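Side-chain contacts in beta-lactamase domain protein (Burkholderia ambifaria, PDB 5I0P), which binds two zinc ions in a metallo-beta-lactamase fold and is probably a metal-dependent hydrolase: residues 132-135 with 136-140; 79-82 with 83-86; 337-340 with 341-345. All coordinates share one frame; numbering follows the deposited sequence.

Contact 1: 132-135 with 136-140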
# COMPACT_ATOMS: atom_id res chain seq x y z
N GLY A 132 1.60 11.58 7.37
CA GLY A 132 2.81 11.19 6.67
C GLY A 132 2.55 10.93 5.19
O GLY A 132 3.29 11.40 4.33
N GLU A 133 1.47 10.23 4.88
CA GLU A 133 1.18 9.92 3.49
C GLU A 133 0.79 11.16 2.72
O GLU A 133 1.31 11.40 1.62
CB GLU A 133 0.06 8.87 3.40
CG GLU A 133 0.39 7.57 4.12
CD GLU A 133 1.46 6.76 3.39
OE1 GLU A 133 1.67 7.02 2.18
OE2 GLU A 133 2.07 5.85 4.01
N TYR A 134 -0.08 12.00 3.30
CA TYR A 134 -0.50 13.20 2.59
C TYR A 134 0.68 14.11 2.33
O TYR A 134 0.91 14.53 1.19
CB TYR A 134 -1.58 13.92 3.40
CG TYR A 134 -2.00 15.21 2.74
CD1 TYR A 134 -2.82 15.22 1.63
CD2 TYR A 134 -1.55 16.42 3.21
CE1 TYR A 134 -3.18 16.43 1.02
CE2 TYR A 134 -1.88 17.61 2.61
CZ TYR A 134 -2.71 17.63 1.52
OH TYR A 134 -3.05 18.85 0.94
N MET A 135 1.48 14.39 3.36
CA MET A 135 2.66 15.24 3.23
C MET A 135 3.64 14.68 2.19
O MET A 135 4.06 15.38 1.27
CB MET A 135 3.34 15.34 4.59
CG MET A 135 3.57 16.73 5.11
SD MET A 135 2.05 17.61 5.32
CE MET A 135 2.11 17.87 7.10
N PHE A 136 3.99 13.39 2.32
CA PHE A 136 4.88 12.77 1.34
C PHE A 136 4.29 12.83 -0.06
O PHE A 136 5.01 13.12 -1.03
CB PHE A 136 5.17 11.32 1.70
CG PHE A 136 6.32 10.76 0.94
CD1 PHE A 136 7.47 11.50 0.78
CD2 PHE A 136 6.25 9.50 0.35
CE1 PHE A 136 8.54 10.99 0.05
CE2 PHE A 136 7.32 8.99 -0.38
CZ PHE A 136 8.46 9.73 -0.53
N GLY A 137 2.99 12.54 -0.19
CA GLY A 137 2.33 12.66 -1.48
C GLY A 137 2.43 14.07 -2.04
O GLY A 137 2.73 14.26 -3.22
N CYS A 138 2.21 15.07 -1.19
CA CYS A 138 2.38 16.44 -1.64
C CYS A 138 3.81 16.68 -2.10
O CYS A 138 4.05 17.22 -3.18
CB CYS A 138 1.97 17.41 -0.54
SG CYS A 138 0.18 17.41 -0.33
N LEU A 139 4.79 16.25 -1.28
CA LEU A 139 6.19 16.45 -1.65
C LEU A 139 6.47 15.86 -3.03
O LEU A 139 7.12 16.50 -3.87
CB LEU A 139 7.10 15.84 -0.60
CG LEU A 139 8.19 16.84 -0.23
CD1 LEU A 139 7.56 18.22 -0.08
CD2 LEU A 139 8.94 16.44 1.04
N MET A 140 5.97 14.66 -3.29
CA MET A 140 6.26 13.99 -4.55
C MET A 140 5.47 14.54 -5.73
O MET A 140 5.92 14.38 -6.87
CB MET A 140 6.02 12.50 -4.39
CG MET A 140 7.15 11.84 -3.63
SD MET A 140 7.03 10.08 -3.88
CE MET A 140 5.42 9.73 -3.17

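Contact 2: 79-82 with 83-86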
# COMPACT_ATOMS: atom_id res chain seq x y z
N ARG A 79 -10.77 6.55 -15.01
CA ARG A 79 -11.71 7.67 -14.93
C ARG A 79 -13.05 7.27 -15.53
O ARG A 79 -14.12 7.52 -14.95
CB ARG A 79 -11.10 8.86 -15.66
CG ARG A 79 -11.00 10.15 -14.89
CD ARG A 79 -9.69 10.91 -15.14
NE ARG A 79 -9.32 11.09 -16.55
CZ ARG A 79 -8.06 11.04 -16.99
NH1 ARG A 79 -7.06 10.75 -16.13
NH2 ARG A 79 -7.79 11.23 -18.27
N THR A 80 -13.00 6.63 -16.71
CA THR A 80 -14.19 6.18 -17.41
C THR A 80 -14.98 5.19 -16.55
O THR A 80 -16.22 5.25 -16.51
CB THR A 80 -13.80 5.51 -18.74
OG1 THR A 80 -13.11 6.44 -19.59
CG2 THR A 80 -15.06 5.01 -19.50
N HIS A 81 -14.27 4.28 -15.87
CA HIS A 81 -14.95 3.30 -15.02
C HIS A 81 -15.56 3.95 -13.78
O HIS A 81 -16.65 3.56 -13.34
CB HIS A 81 -13.98 2.17 -14.65
CG HIS A 81 -13.53 1.33 -15.81
ND1 HIS A 81 -14.29 1.16 -16.95
CD2 HIS A 81 -12.41 0.60 -16.00
CE1 HIS A 81 -13.64 0.37 -17.79
NE2 HIS A 81 -12.51 0.00 -17.24
N TRP A 82 -14.89 4.94 -13.20
CA TRP A 82 -15.49 5.68 -12.09
C TRP A 82 -16.78 6.36 -12.54
O TRP A 82 -17.81 6.28 -11.86
CB TRP A 82 -14.52 6.72 -11.54
CG TRP A 82 -13.70 6.28 -10.38
CD1 TRP A 82 -12.34 6.34 -10.28
CD2 TRP A 82 -14.17 5.74 -9.14
NE1 TRP A 82 -11.93 5.87 -9.06
CE2 TRP A 82 -13.03 5.49 -8.34
CE3 TRP A 82 -15.44 5.43 -8.63
CZ2 TRP A 82 -13.12 4.97 -7.04
CZ3 TRP A 82 -15.54 4.90 -7.34
CH2 TRP A 82 -14.38 4.67 -6.56
N GLU A 83 -16.74 7.02 -13.71
CA GLU A 83 -17.95 7.67 -14.22
C GLU A 83 -19.08 6.68 -14.40
O GLU A 83 -20.23 7.01 -14.11
CB GLU A 83 -17.67 8.40 -15.53
CG GLU A 83 -16.99 9.76 -15.31
CD GLU A 83 -17.85 10.72 -14.50
OE1 GLU A 83 -17.29 11.44 -13.68
OE2 GLU A 83 -19.08 10.73 -14.68
N GLN A 84 -18.76 5.46 -14.83
CA GLN A 84 -19.78 4.43 -14.95
C GLN A 84 -20.30 4.00 -13.58
O GLN A 84 -21.50 3.75 -13.42
CB GLN A 84 -19.22 3.23 -15.70
CG GLN A 84 -19.17 3.41 -17.21
CD GLN A 84 -18.29 2.36 -17.91
OE1 GLN A 84 -17.68 1.49 -17.27
NE2 GLN A 84 -18.22 2.47 -19.23
N ILE A 85 -19.42 3.92 -12.58
CA ILE A 85 -19.90 3.55 -11.25
C ILE A 85 -20.75 4.66 -10.66
O ILE A 85 -21.75 4.40 -9.98
CB ILE A 85 -18.71 3.19 -10.34
CG1 ILE A 85 -18.29 1.73 -10.58
CG2 ILE A 85 -19.05 3.52 -8.86
CD1 ILE A 85 -16.83 1.53 -10.77
N PHE A 86 -20.38 5.92 -10.91
CA PHE A 86 -21.22 7.03 -10.48
C PHE A 86 -22.59 6.92 -11.10
O PHE A 86 -23.61 7.20 -10.45
CB PHE A 86 -20.59 8.37 -10.88
CG PHE A 86 -19.21 8.62 -10.32
CD1 PHE A 86 -18.79 8.00 -9.14
CD2 PHE A 86 -18.36 9.51 -10.95
CE1 PHE A 86 -17.51 8.27 -8.60
CE2 PHE A 86 -17.09 9.80 -10.42
CZ PHE A 86 -16.66 9.17 -9.25

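Contact 3: 337-340 with 341-345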
# COMPACT_ATOMS: atom_id res chain seq x y z
N GLU A 337 15.27 -2.63 -2.93
CA GLU A 337 14.87 -3.79 -2.14
C GLU A 337 16.09 -4.49 -1.56
O GLU A 337 16.07 -4.97 -0.42
CB GLU A 337 14.00 -4.73 -2.99
CG GLU A 337 13.32 -5.87 -2.21
CD GLU A 337 11.84 -5.60 -1.90
OE1 GLU A 337 11.48 -5.59 -0.70
OE2 GLU A 337 11.03 -5.39 -2.85
N ALA A 338 17.17 -4.59 -2.35
CA ALA A 338 18.40 -5.17 -1.82
C ALA A 338 18.95 -4.34 -0.66
O ALA A 338 19.34 -4.88 0.37
CB ALA A 338 19.43 -5.34 -2.94
N LEU A 339 18.92 -3.01 -0.79
CA LEU A 339 19.34 -2.13 0.30
C LEU A 339 18.52 -2.34 1.57
O LEU A 339 19.05 -2.25 2.69
CB LEU A 339 19.26 -0.68 -0.13
CG LEU A 339 20.58 0.06 -0.13
CD1 LEU A 339 20.28 1.53 -0.22
CD2 LEU A 339 21.39 -0.29 1.12
N ALA A 340 17.22 -2.61 1.43
CA ALA A 340 16.39 -2.87 2.60
C ALA A 340 16.84 -4.12 3.36
O ALA A 340 16.82 -4.15 4.59
CB ALA A 340 14.93 -2.96 2.19
N HIS A 341 17.23 -5.18 2.65
CA HIS A 341 17.70 -6.38 3.33
C HIS A 341 19.09 -6.16 3.93
O HIS A 341 19.38 -6.62 5.04
CB HIS A 341 17.71 -7.57 2.37
CG HIS A 341 16.34 -7.96 1.92
ND1 HIS A 341 15.64 -7.22 0.99
CD2 HIS A 341 15.48 -8.90 2.38
CE1 HIS A 341 14.42 -7.72 0.85
NE2 HIS A 341 14.29 -8.73 1.69
N LEU A 342 19.97 -5.49 3.19
CA LEU A 342 21.28 -5.19 3.73
C LEU A 342 21.19 -4.30 4.96
O LEU A 342 21.90 -4.54 5.95
CB LEU A 342 22.15 -4.54 2.66
CG LEU A 342 22.62 -5.49 1.57
CD1 LEU A 342 23.12 -4.68 0.35
CD2 LEU A 342 23.72 -6.37 2.11
N ASN A 343 20.32 -3.27 4.94
CA ASN A 343 20.22 -2.35 6.08
C ASN A 343 19.66 -3.03 7.31
O ASN A 343 20.03 -2.69 8.44
CB ASN A 343 19.37 -1.13 5.73
CG ASN A 343 20.17 -0.07 5.09
OD1 ASN A 343 21.33 -0.32 4.71
ND2 ASN A 343 19.58 1.13 4.92
N LEU A 344 18.74 -3.96 7.14
CA LEU A 344 18.22 -4.66 8.30
C LEU A 344 19.34 -5.42 9.00
O LEU A 344 19.52 -5.32 10.23
CB LEU A 344 17.08 -5.59 7.89
CG LEU A 344 16.31 -6.40 8.92
CD1 LEU A 344 15.00 -6.91 8.28
CD2 LEU A 344 17.11 -7.60 9.49
N LEU A 345 20.13 -6.18 8.22
CA LEU A 345 21.23 -6.95 8.78
C LEU A 345 22.28 -6.01 9.35
O LEU A 345 22.83 -6.24 10.44
CB LEU A 345 21.85 -7.84 7.69
CG LEU A 345 20.97 -8.90 6.99
CD1 LEU A 345 21.60 -9.42 5.70
CD2 LEU A 345 20.59 -10.06 7.91

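Contact 1: 132-135 with 136-140
Cys138 sets its sulfur over one face of the Tyr134 ring, four residues back along helix 131-141. SG stands 3.7 Å from the ring centroid and 21° off the ring normal, displaced toward the phenol end, so that its nearest ring atom is CZ of Tyr134, 3.4 Å from SG of Cys138. This is a sulfur-aromatic contact of the i to i+4 kind, in which a polarisable sulfur lies over the pi face, offset toward the CZ end of the ring. Two torsions bring the groups together: the tyrosine swings CG away from its own backbone N (chi1 177°), while the cysteine keeps SG beside its backbone N (chi1 -72°). In the backbone, Cys138 N donates to Tyr134 O at 2.8 Å, one rung of a regular alpha-helical ladder that also joins Phe136 N to Gly132 O, Gly137 N to Glu133 O and Leu139 N to Met135 O. The helix follows strand 126-130 in the metallo-beta-lactamase fold, and Tyr134 packs back on Leu127 and Met129 of that strand. Its ring stacks with Tyr189 and its hydroxyl is hydrogen-bonded to Pro186 O, which probably help hold the ring in place beneath the sulfur. The carboxylate of Glu133 is held at the zinc site: OE1 is hydrogen-bonded to Cys103 N and OE2 to Ser214 OG and Glu216 N, and the nearest side-chain atoms of Glu133 and the zinc ligand His102 are about 3 Å apart, consistent with a second-shell place beside the metal.

Contact 2: 79-82 with 83-86
Trp82 and Phe86 form an aromatic i to i+4 pair on the buried flank of helix 76-88, the helix that connects strands 63-69 and 95-99 of the larger sheet. The planes of the tryptophan six-membered ring and the phenylalanine ring are only 23° apart, yet the rings are offset so that little of one lies over the other, with centroids 5.5 Å from each other. Touching is therefore local, through CE3 of Trp82 and CE1 of Phe86 at 3.5 Å. One face of the Phe86 ring also lies against a carbonyl: Trp82 O sits 3.1 Å above the ring plane, toward its rim, while the same oxygen accepts the backbone N-H of Phe86. The phenylalanine torsion, with CG beside the backbone N (chi1 -59°), folds the ring back over that carbonyl. Ile85 adds its CG2 branch, which meets CZ3 of Trp82 at 4.1 Å. Because the two flanking strands run parallel, the helix completes a beta-alpha-beta crossover. In the layer between helix and sheet Trp82 reaches Leu40, Met42 and Leu53, and Ile85 reaches Leu55, whereas Phe86 packs on Leu114 of helix 111-115 and meets Trp123 edge-to-face. The indole N-H is satisfied by Cys71 O. Another side of the helix is polar. There His81 and Gln84 extend alongside each other in a common direction, and His81 ND1 gives Gln84 OE1 a weak hydrogen bond of 3.4 Å; the amide oxygen comes to the edge of the imidazole, near its plane, with the amide turned 37° from the ring. Glu83 faces differently, its OE1 lying in plane at the edge of the Phe86 ring while hydrogen-bonded to Asp119 N and its OE2 forming a salt bridge with Arg122.

Contact 3: 337-340 with 341-345
His341 turns its ring back onto the preceding turn and gives Glu337 O a second N-H, beside the ordinary helical one. The ring nitrogen ND1 lies 2.7 Å from Glu337 O with an N-H...O angle of 162°, whereas the backbone N of His341 is 3.3 Å from the same oxygen. The two donors reach the carbonyl from opposite faces of its plane, and the oxygen lies nearly in the imidazole plane, at the ring edge. CG beside the backbone N (chi1 -65°), with the ring turned by chi2 75°, carries ND1 to this carbonyl. The ND1 bond fixes the rotation of the ring within a buried part of the helix, and Glu337 O, with two donors, is doubly gripped.

The Glu337 side chain is the looser portion: it is partly exposed and poorly ordered, and it crosses the imidazole with CG 3.7 Å from CE1 of His341. Its OE1 has a weak hydrogen bond to Val242 N. On a different, buried side of the helix, CD2 of Leu339 rests against OD1 of Asn343 at 3.6 Å, while ND2 of Asn343 is hydrogen-bonded to Ala251 O and Pro249 O.

Helix 333-347 belongs to the C-terminal helical region, where Ala338 and Leu342 pack on helix 313-320, Leu342 also meets helix 284-308, and His341 is bordered by Met320 of helix 313-320, Arg298 of helix 284-308 and Leu254 of helix 253-260.

Overall arrangement
Each of the three contacts lies within a single helix, so none closes a long loop; they follow one another in series, without nesting or crossing. From the N terminus, contact 2 comes first, on the crossover helix that packs against the larger sheet. Contact 1 follows, on the helix after strand 126-130, its centre about 26 Å from that of contact 2 and with Glu133 beside the zinc ligand His102. The chain then runs through the second sheet and helix 284-308 to contact 3, whose helix 333-347 packs on helices 253-260, 284-308 and 313-320. Contacts 2 and 3 lie on opposite sides of the chain's centre, their own centres about 41 Å apart.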